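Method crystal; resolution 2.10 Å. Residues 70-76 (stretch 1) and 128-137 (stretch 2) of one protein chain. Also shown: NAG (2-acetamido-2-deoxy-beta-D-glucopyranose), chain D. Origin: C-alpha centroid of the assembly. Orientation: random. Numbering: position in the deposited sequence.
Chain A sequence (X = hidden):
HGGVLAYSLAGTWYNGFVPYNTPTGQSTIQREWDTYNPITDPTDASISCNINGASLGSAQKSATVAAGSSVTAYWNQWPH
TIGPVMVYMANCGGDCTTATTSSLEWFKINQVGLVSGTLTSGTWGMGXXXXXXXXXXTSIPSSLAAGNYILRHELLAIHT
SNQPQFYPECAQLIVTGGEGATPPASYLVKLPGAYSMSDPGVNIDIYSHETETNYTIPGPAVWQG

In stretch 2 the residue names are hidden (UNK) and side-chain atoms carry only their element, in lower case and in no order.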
# COMPACT_ATOMS: atom_id res chain seq x y z
N SER A 70 -1.20 -4.93 -15.29
CA SER A 70 -0.02 -4.84 -14.44
C SER A 70 0.11 -3.39 -13.94
O SER A 70 0.01 -2.44 -14.72
CB SER A 70 1.22 -5.23 -15.24
OG SER A 70 2.37 -5.31 -14.42
N VAL A 71 0.35 -3.25 -12.63
CA VAL A 71 0.53 -1.94 -12.00
C VAL A 71 1.84 -1.95 -11.23
O VAL A 71 2.09 -2.86 -10.43
CB VAL A 71 -0.67 -1.54 -11.09
CG1 VAL A 71 -1.89 -1.21 -11.94
CG2 VAL A 71 -1.04 -2.63 -10.08
N THR A 72 2.68 -0.96 -11.50
CA THR A 72 3.98 -0.81 -10.85
C THR A 72 4.00 0.49 -10.06
O THR A 72 3.54 1.53 -10.56
CB THR A 72 5.14 -0.81 -11.87
OG1 THR A 72 5.16 -2.06 -12.57
CG2 THR A 72 6.49 -0.63 -11.17
N ALA A 73 4.51 0.42 -8.84
CA ALA A 73 4.74 1.59 -8.00
C ALA A 73 6.24 1.78 -7.88
O ALA A 73 6.98 0.81 -7.69
CB ALA A 73 4.12 1.40 -6.62
N TYR A 74 6.70 3.02 -8.02
CA TYR A 74 8.12 3.34 -7.93
C TYR A 74 8.40 4.17 -6.69
O TYR A 74 7.68 5.14 -6.42
CB TYR A 74 8.59 4.10 -9.17
CG TYR A 74 8.45 3.34 -10.47
CD1 TYR A 74 9.46 2.49 -10.93
CD2 TYR A 74 7.31 3.48 -11.25
CE1 TYR A 74 9.34 1.80 -12.14
CE2 TYR A 74 7.17 2.80 -12.45
CZ TYR A 74 8.18 1.96 -12.89
OH TYR A 74 8.01 1.30 -14.09
N TRP A 75 9.43 3.79 -5.94
CA TRP A 75 9.86 4.51 -4.75
C TRP A 75 11.10 5.37 -5.02
O TRP A 75 11.73 5.26 -6.08
CB TRP A 75 10.17 3.54 -3.60
CG TRP A 75 8.98 3.09 -2.82
CD1 TRP A 75 8.60 3.51 -1.58
CD2 TRP A 75 8.01 2.10 -3.22
NE1 TRP A 75 7.46 2.86 -1.18
CE2 TRP A 75 7.08 1.99 -2.16
CE3 TRP A 75 7.85 1.31 -4.36
CZ2 TRP A 75 5.99 1.12 -2.22
CZ3 TRP A 75 6.76 0.43 -4.41
CH2 TRP A 75 5.85 0.35 -3.35
N ASN A 76 11.43 6.21 -4.05
CA ASN A 76 12.77 6.78 -3.91
C ASN A 76 13.79 5.65 -3.71
O ASN A 76 13.43 4.47 -3.59
CB ASN A 76 12.82 7.75 -2.73
CG ASN A 76 12.40 7.10 -1.41
OD1 ASN A 76 11.30 6.54 -1.32
ND2 ASN A 76 13.24 7.20 -0.39
N UNK A 128 13.58 -7.12 -1.67
CA UNK A 128 13.31 -7.40 -3.09
C UNK A 128 12.88 -6.13 -3.84
O UNK A 128 13.29 -5.93 -4.98
c UNK A 128 11.66 -10.94 -2.90
c UNK A 128 12.75 -9.88 -2.83
c UNK A 128 12.26 -8.50 -3.24
n UNK A 128 12.04 -12.17 -3.23
o UNK A 128 10.49 -10.66 -2.64
N UNK A 129 12.05 -5.31 -3.20
CA UNK A 129 11.62 -4.02 -3.75
C UNK A 129 12.82 -3.11 -4.08
O UNK A 129 12.92 -2.59 -5.18
c UNK A 129 10.85 -0.77 -2.78
c UNK A 129 8.67 -1.91 -2.40
c UNK A 129 10.00 -1.99 -3.12
c UNK A 129 10.68 -3.32 -2.75
N UNK A 130 13.73 -2.97 -3.12
CA UNK A 130 14.95 -2.17 -3.30
C UNK A 130 15.76 -2.71 -4.49
O UNK A 130 16.17 -1.94 -5.37
c UNK A 130 15.82 -2.14 -2.02
c UNK A 130 17.18 -1.49 -2.27
c UNK A 130 15.10 -1.42 -0.88
N UNK A 131 15.96 -4.03 -4.51
CA UNK A 131 16.75 -4.71 -5.56
C UNK A 131 16.14 -4.61 -6.96
O UNK A 131 16.88 -4.67 -7.94
c UNK A 131 16.95 -6.17 -5.20
N UNK A 132 14.82 -4.45 -7.03
CA UNK A 132 14.11 -4.31 -8.30
C UNK A 132 13.90 -2.83 -8.63
O UNK A 132 12.77 -2.39 -8.86
n UNK A 132 10.64 -4.82 -9.36
c UNK A 132 12.76 -5.05 -8.21
c UNK A 132 11.95 -4.99 -9.49
o UNK A 132 12.51 -5.06 -10.58
N UNK A 133 15.00 -2.07 -8.68
CA UNK A 133 14.95 -0.64 -9.03
C UNK A 133 13.99 0.16 -8.13
O UNK A 133 13.28 1.05 -8.61
n UNK A 133 13.87 1.33 -11.96
o UNK A 133 15.70 1.63 -10.67
c UNK A 133 14.58 -0.49 -10.52
c UNK A 133 14.77 0.92 -11.06
N UNK A 134 13.96 -0.16 -6.84
CA UNK A 134 13.09 0.50 -5.87
C UNK A 134 11.64 0.55 -6.34
O UNK A 134 11.02 1.62 -6.35
n UNK A 134 15.97 2.28 -5.84
c UNK A 134 13.60 1.90 -5.58
c UNK A 134 15.00 1.89 -5.03
o UNK A 134 15.21 1.53 -3.87
N UNK A 135 11.12 -0.61 -6.74
CA UNK A 135 9.78 -0.69 -7.32
C UNK A 135 9.09 -2.01 -7.01
O UNK A 135 9.73 -2.97 -6.62
o UNK A 135 10.45 -1.56 -9.49
c UNK A 135 9.83 -0.47 -8.84
N UNK A 136 7.77 -2.02 -7.18
CA UNK A 136 6.96 -3.19 -6.90
C UNK A 136 5.89 -3.35 -7.97
O UNK A 136 5.07 -2.45 -8.20
c UNK A 136 8.00 -5.49 -4.18
c UNK A 136 6.31 -3.04 -5.53
c UNK A 136 7.57 -7.66 -3.17
c UNK A 136 5.82 -4.32 -4.96
c UNK A 136 4.52 -4.76 -4.88
n UNK A 136 4.47 -5.99 -4.28
c UNK A 136 8.47 -6.66 -3.57
c UNK A 136 6.62 -5.34 -4.38
c UNK A 136 6.21 -7.53 -3.36
c UNK A 136 5.75 -6.37 -3.96
N UNK A 137 5.90 -4.51 -8.63
CA UNK A 137 4.96 -4.80 -9.70
C UNK A 137 4.09 -6.01 -9.36
O UNK A 137 4.61 -7.07 -9.00
o UNK A 137 6.53 -3.89 -11.31
c UNK A 137 5.71 -5.03 -11.03
c UNK A 137 4.72 -5.22 -12.19
C1 NAG D . 13.84 2.62 -12.60
C2 NAG D . 13.39 2.47 -14.05
C3 NAG D . 13.23 3.82 -14.73
C4 NAG D . 12.35 4.77 -13.90
C5 NAG D . 12.79 4.79 -12.44
C6 NAG D . 11.81 5.58 -11.58
C7 NAG D . 14.13 0.38 -15.16
C8 NAG D . 15.25 -0.27 -15.93
N2 NAG D . 14.34 1.66 -14.80
O3 NAG D . 12.63 3.59 -16.01
O4 NAG D . 12.42 6.10 -14.43
O5 NAG D . 12.89 3.45 -11.93
O6 NAG D . 12.30 5.65 -10.24
O7 NAG D . 13.12 -0.25 -14.89
O HOH W 1 2.32 -2.48 -7.76
O HOH W 2 11.98 3.78 -8.37

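Position 128 has three side-chain carbons in a row, the third carrying one oxygen and one nitrogen, and it lies clear of stretch 1; an amide at that reach is Gln128. Position 129 has four carbons forked at the second. One terminal carbon lies 3.6 Å from Trp75 CZ3 and 3.7 Å from the centroid of the six-membered ring, 14° off its normal, so it sits over the ring face. This is Leu129, and the carbon is CD1. Position 130 is one carbon bearing two more, with no contact across: Val130. Position 131 has a single carbon, out of reach: Ala131.

Position 132 has two carbons, the second bonded to one oxygen and one nitrogen. It makes no contact with stretch 1, and its phi/psi of -95/55 leaves the helix: Asn132. Position 133 repeats that atom set, but its nitrogen is 1.4 Å from NAG C1, a covalent bond that marks a glycosylated amide. It is Asn133, bonded through ND2, and the sugar reaches back toward stretch 1, with NAG O5 3.7 Å from Tyr74 CD1. Position 134 is a third such set; its CB lies 3.3 Å from Asn76 O and 4.3 Å from Trp75 CB. This is Asn134, with phi/psi of 51/51.

Position 135 has one carbon, then one oxygen. The carbon is 3.6 Å from Tyr74 CD1, while the oxygen turns back to Asn132 O at 2.5 Å: Ser135, whose OG donates that hydrogen bond. Position 136 has one carbon leading to fused five- and six-membered rings of eight carbons and one nitrogen. Its CB is 3.7 Å from Trp75 CZ3, though the ring end leads away: Trp136. Position 137 is one carbon carrying an oxygen and a carbon. The oxygen is 2.6 Å from Thr72 OG1, and the terminal carbon is 3.2 Å from Ser70 OG: Thr137, with OG1 hydrogen-bonded to Thr72 OG1.

The contact is an antiparallel strand pairing, with axes at 169° and 4.7 Å apart at closest approach. Ala73 and Trp136 form the hydrogen-bonded pair: Ala73 N to Trp136 O and Trp136 N to Ala73 O are both 3.0 Å. Trp75 N to Asn134 O, at 2.7 Å and 167°, extends the ladder into the turn. Water 1 donates to Val71 O (2.7 Å) and Trp136 O (2.8 Å), bridging the strands. Thr72, Tyr74, Ser135 and Thr137 share one sheet face; Ala73 and Trp136 point to the other. Leu129 covers the Trp75 ring, so helix and strand of stretch 2 both pack against that indole.

Stretch 2 128-137: QLVANNNSWT
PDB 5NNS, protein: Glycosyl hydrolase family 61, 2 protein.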